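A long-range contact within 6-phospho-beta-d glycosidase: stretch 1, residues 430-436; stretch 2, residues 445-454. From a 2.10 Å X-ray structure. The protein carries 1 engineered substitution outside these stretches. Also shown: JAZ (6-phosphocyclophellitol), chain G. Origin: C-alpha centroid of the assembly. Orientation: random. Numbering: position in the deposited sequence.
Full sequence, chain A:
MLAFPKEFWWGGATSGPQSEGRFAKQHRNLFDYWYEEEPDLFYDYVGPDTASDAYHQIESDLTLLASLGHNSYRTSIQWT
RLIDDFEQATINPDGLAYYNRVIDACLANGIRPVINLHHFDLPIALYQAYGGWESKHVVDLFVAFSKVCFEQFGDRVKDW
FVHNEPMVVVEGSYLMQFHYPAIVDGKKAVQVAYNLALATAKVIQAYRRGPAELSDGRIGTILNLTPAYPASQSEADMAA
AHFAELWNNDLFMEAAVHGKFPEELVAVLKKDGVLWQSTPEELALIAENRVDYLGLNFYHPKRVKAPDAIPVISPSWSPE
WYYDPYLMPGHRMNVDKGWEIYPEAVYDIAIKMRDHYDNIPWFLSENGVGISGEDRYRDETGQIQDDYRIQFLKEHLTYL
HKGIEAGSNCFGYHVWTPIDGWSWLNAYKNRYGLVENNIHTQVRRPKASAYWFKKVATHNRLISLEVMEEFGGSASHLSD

Stretch 1 (430-436) NRYGLVE
Stretch 2 445-454: RPKASAYWFK

Residues 430-436 and 445-454 of 6-phospho-beta-d glycosidase meet as a short antiparallel β-ladder that leads into a helix, burying 531 Å² between them, both sides summed. Stretch 1 is extended at N430 (phi/psi -113/129) and R431 (-98/128), bends at Y432 (-108/-4), runs through G433 (-70/150) and L434 (-73/-24), and enters a strand at V435 (-126/129) and E436 (-74/145). Stretch 2 opens with the end of a strand at R445 (-149/116) and P446 (-54/141), passes K447 (-95/168), and becomes helical.

R445 forms the hydrogen-bonded pair with E436, their CA atoms 5.0 Å apart: R445 N donates to E436 O at 3.0 Å and E436 N to R445 O at 2.8 Å. Both side chains leave on the same face of the sheet. E436 is t, t, with OE1 3.9 Å from R445 CB; R445, t throughout chi1-chi3, carries its guanidinium away from stretch 1. P446 and V435, CA to CA 4.0 Å, occupy the non-hydrogen-bonded position, so proline's lack of an amide proton costs this pairing nothing. These two side chains share the other face, where V435 (chi1 t) sets CG1 4.2 Å from P446 CD. Water 1 lies within hydrogen-bonding reach of E436 OE1 (2.9 Å) and P446 O (3.3 Å).

Just past the ladder, K447 N donates to L434 O at 2.8 Å (N-H...O 157°). The K447 side chain (m, t, t, t) reaches back along stretch 1, passing E436 with CE 4.0 Å from E436 CB, and NZ donates to G433 O at 2.8 Å. The ammonium thus meets a buried backbone carbonyl, while G433 N, 3.4 Å from K447 NZ, is another donor and makes no bond with it.

The helix meets L434 (m, t) through S449, A450 and F453. A448 points away. S449 (chi1 p) brings OG 3.5 Å from L434 CD2. A450, whose N bonds to K447 O at 2.9 Å, has its CA 4.7 Å from L434 CA; its small CB sits 3.4 Å from L434 O, 4.0 Å from L434 CB and 4.3 Å from V435 CG2. Y451 (m) points away. F453 (chi1 t, chi2 64°), one turn beyond S449 and tied to it by F453 N to S449 O at 2.9 Å, points toward stretch 1 and brings CD2 3.9 Å from L434 CD1, an apolar contact. K454 stays out of reach.

Y432 (chi1 m) instead points away from stretch 2, and its OH donates a very short 2.4 Å hydrogen bond to O13 of 6-phosphocyclophellitol.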

# COMPACT_ATOMS: atom_id res chain seq x y z
N ASN A 430 5.67 16.51 -2.94
CA ASN A 430 4.90 16.58 -1.72
C ASN A 430 5.53 15.67 -0.66
O ASN A 430 5.84 14.52 -0.95
CB ASN A 430 3.47 16.14 -1.96
CG ASN A 430 2.80 16.88 -3.12
OD1 ASN A 430 2.48 16.27 -4.16
ND2 ASN A 430 2.56 18.14 -2.93
N ARG A 431 5.76 16.25 0.53
CA ARG A 431 6.44 15.62 1.67
C ARG A 431 5.37 15.12 2.61
O ARG A 431 4.45 15.85 2.89
CB ARG A 431 7.37 16.61 2.36
CG ARG A 431 8.35 17.37 1.42
CD ARG A 431 9.23 16.37 0.72
NE ARG A 431 10.31 16.94 -0.07
CZ ARG A 431 11.56 17.06 0.33
NH1 ARG A 431 11.96 16.70 1.56
NH2 ARG A 431 12.43 17.59 -0.51
N TYR A 432 5.47 13.85 2.98
CA TYR A 432 4.59 13.17 3.95
C TYR A 432 5.24 12.84 5.33
O TYR A 432 4.59 12.36 6.21
CB TYR A 432 4.10 11.83 3.35
CG TYR A 432 3.01 11.91 2.29
CD1 TYR A 432 3.31 12.14 0.94
CD2 TYR A 432 1.68 11.72 2.63
CE1 TYR A 432 2.30 12.19 -0.04
CE2 TYR A 432 0.67 11.76 1.67
CZ TYR A 432 0.98 12.01 0.33
OH TYR A 432 -0.08 12.05 -0.59
N GLY A 433 6.53 13.11 5.51
CA GLY A 433 7.25 12.59 6.64
C GLY A 433 6.85 13.22 7.95
O GLY A 433 6.47 14.43 8.02
N LEU A 434 6.97 12.43 9.00
CA LEU A 434 7.11 13.01 10.34
C LEU A 434 8.52 13.63 10.49
O LEU A 434 8.77 14.46 11.33
CB LEU A 434 6.98 11.89 11.38
CG LEU A 434 5.69 11.11 11.42
CD1 LEU A 434 5.87 9.90 12.33
CD2 LEU A 434 4.52 11.99 11.86
N VAL A 435 9.45 13.13 9.70
CA VAL A 435 10.84 13.53 9.74
C VAL A 435 11.23 13.95 8.33
O VAL A 435 11.07 13.21 7.37
CB VAL A 435 11.74 12.35 10.16
CG1 VAL A 435 13.22 12.76 10.18
CG2 VAL A 435 11.28 11.83 11.54
N GLU A 436 11.82 15.13 8.25
CA GLU A 436 12.23 15.76 7.00
C GLU A 436 13.45 15.04 6.49
O GLU A 436 14.30 14.66 7.29
CB GLU A 436 12.60 17.22 7.33
CG GLU A 436 13.20 18.00 6.20
CD GLU A 436 13.72 19.37 6.61
OE1 GLU A 436 13.66 19.79 7.81
OE2 GLU A 436 14.23 19.99 5.66
N ARG A 445 15.79 15.46 9.72
CA ARG A 445 15.46 16.34 10.80
C ARG A 445 14.00 16.18 11.17
O ARG A 445 13.12 16.50 10.37
CB ARG A 445 15.72 17.79 10.38
CG ARG A 445 15.30 18.71 11.50
CD ARG A 445 16.02 20.04 11.53
NE ARG A 445 15.82 20.59 12.88
CZ ARG A 445 16.17 21.80 13.30
NH1 ARG A 445 16.78 22.67 12.48
NH2 ARG A 445 15.89 22.15 14.56
N PRO A 446 13.73 15.72 12.40
CA PRO A 446 12.33 15.55 12.87
C PRO A 446 11.52 16.80 12.72
O PRO A 446 12.04 17.89 13.01
CB PRO A 446 12.50 15.24 14.35
CG PRO A 446 13.82 14.50 14.41
CD PRO A 446 14.71 15.13 13.35
N LYS A 447 10.26 16.66 12.33
CA LYS A 447 9.34 17.78 12.26
C LYS A 447 8.56 17.79 13.57
O LYS A 447 8.61 16.81 14.37
CB LYS A 447 8.38 17.68 11.06
CG LYS A 447 9.03 17.29 9.76
CD LYS A 447 8.03 17.31 8.59
CE LYS A 447 8.65 16.70 7.34
NZ LYS A 447 7.67 16.24 6.32
N ALA A 448 7.84 18.88 13.81
CA ALA A 448 6.97 18.92 14.98
C ALA A 448 6.05 17.70 15.10
O ALA A 448 5.72 17.30 16.21
CB ALA A 448 6.13 20.16 15.00
N SER A 449 5.59 17.15 13.98
CA SER A 449 4.64 16.04 14.07
C SER A 449 5.32 14.79 14.61
O SER A 449 4.67 13.98 15.21
CB SER A 449 3.97 15.73 12.74
OG SER A 449 4.96 15.43 11.84
N ALA A 450 6.63 14.66 14.44
CA ALA A 450 7.35 13.52 15.00
C ALA A 450 7.28 13.49 16.53
O ALA A 450 7.16 12.40 17.11
CB ALA A 450 8.80 13.52 14.56
N TYR A 451 7.41 14.67 17.18
CA TYR A 451 7.33 14.79 18.64
C TYR A 451 5.91 14.66 19.11
O TYR A 451 5.66 14.09 20.18
CB TYR A 451 8.01 16.09 19.18
CG TYR A 451 9.47 16.06 18.85
CD1 TYR A 451 10.35 15.16 19.50
CD2 TYR A 451 9.99 16.89 17.88
CE1 TYR A 451 11.69 15.10 19.16
CE2 TYR A 451 11.31 16.83 17.52
CZ TYR A 451 12.14 15.94 18.16
OH TYR A 451 13.43 15.93 17.78
N TRP A 452 4.95 15.09 18.31
CA TRP A 452 3.57 14.87 18.69
C TRP A 452 3.22 13.37 18.65
O TRP A 452 2.55 12.85 19.59
CB TRP A 452 2.61 15.67 17.85
CG TRP A 452 1.16 15.31 18.05
CD1 TRP A 452 0.27 15.83 18.97
CD2 TRP A 452 0.43 14.36 17.28
NE1 TRP A 452 -0.95 15.21 18.83
CE2 TRP A 452 -0.87 14.31 17.80
CE3 TRP A 452 0.78 13.51 16.21
CZ2 TRP A 452 -1.84 13.46 17.27
CZ3 TRP A 452 -0.18 12.67 15.69
CH2 TRP A 452 -1.48 12.67 16.21
N PHE A 453 3.67 12.68 17.61
CA PHE A 453 3.27 11.29 17.43
C PHE A 453 4.01 10.45 18.47
O PHE A 453 3.50 9.46 18.91
CB PHE A 453 3.59 10.80 16.01
CG PHE A 453 3.08 9.42 15.71
CD1 PHE A 453 1.73 9.18 15.71
CD2 PHE A 453 3.94 8.40 15.37
CE1 PHE A 453 1.23 7.91 15.42
CE2 PHE A 453 3.46 7.14 15.00
CZ PHE A 453 2.11 6.90 15.10
N LYS A 454 5.23 10.85 18.83
CA LYS A 454 6.00 10.21 19.90
C LYS A 454 5.22 10.11 21.20
O LYS A 454 5.20 9.06 21.84
CB LYS A 454 7.33 10.93 20.13
CG LYS A 454 8.19 10.33 21.25
CD LYS A 454 9.27 11.30 21.74
CE LYS A 454 10.02 10.68 22.92
NZ LYS A 454 11.33 11.37 23.08
C2 JAZ G . 2.40 6.61 -1.75
C3 JAZ G . 2.46 5.17 -1.20
C4 JAZ G . 1.10 4.48 -1.35
C5 JAZ G . -0.01 5.24 -0.64
C6 JAZ G . -0.02 6.69 -1.06
C7 JAZ G . 1.35 7.35 -0.94
C8 JAZ G . 1.30 8.85 -1.23
O9 JAZ G . 0.89 9.01 -2.59
P10 JAZ G . 1.42 10.26 -3.41
O11 JAZ G . 0.84 10.06 -4.76
O12 JAZ G . 2.87 10.44 -3.25
O13 JAZ G . 0.84 11.43 -2.75
O14 JAZ G . -0.55 6.80 -2.39
O15 JAZ G . 3.65 7.28 -1.56
O16 JAZ G . 3.41 4.47 -1.97
O17 JAZ G . 1.18 3.15 -0.87
O HOH W 1 12.15 19.77 10.31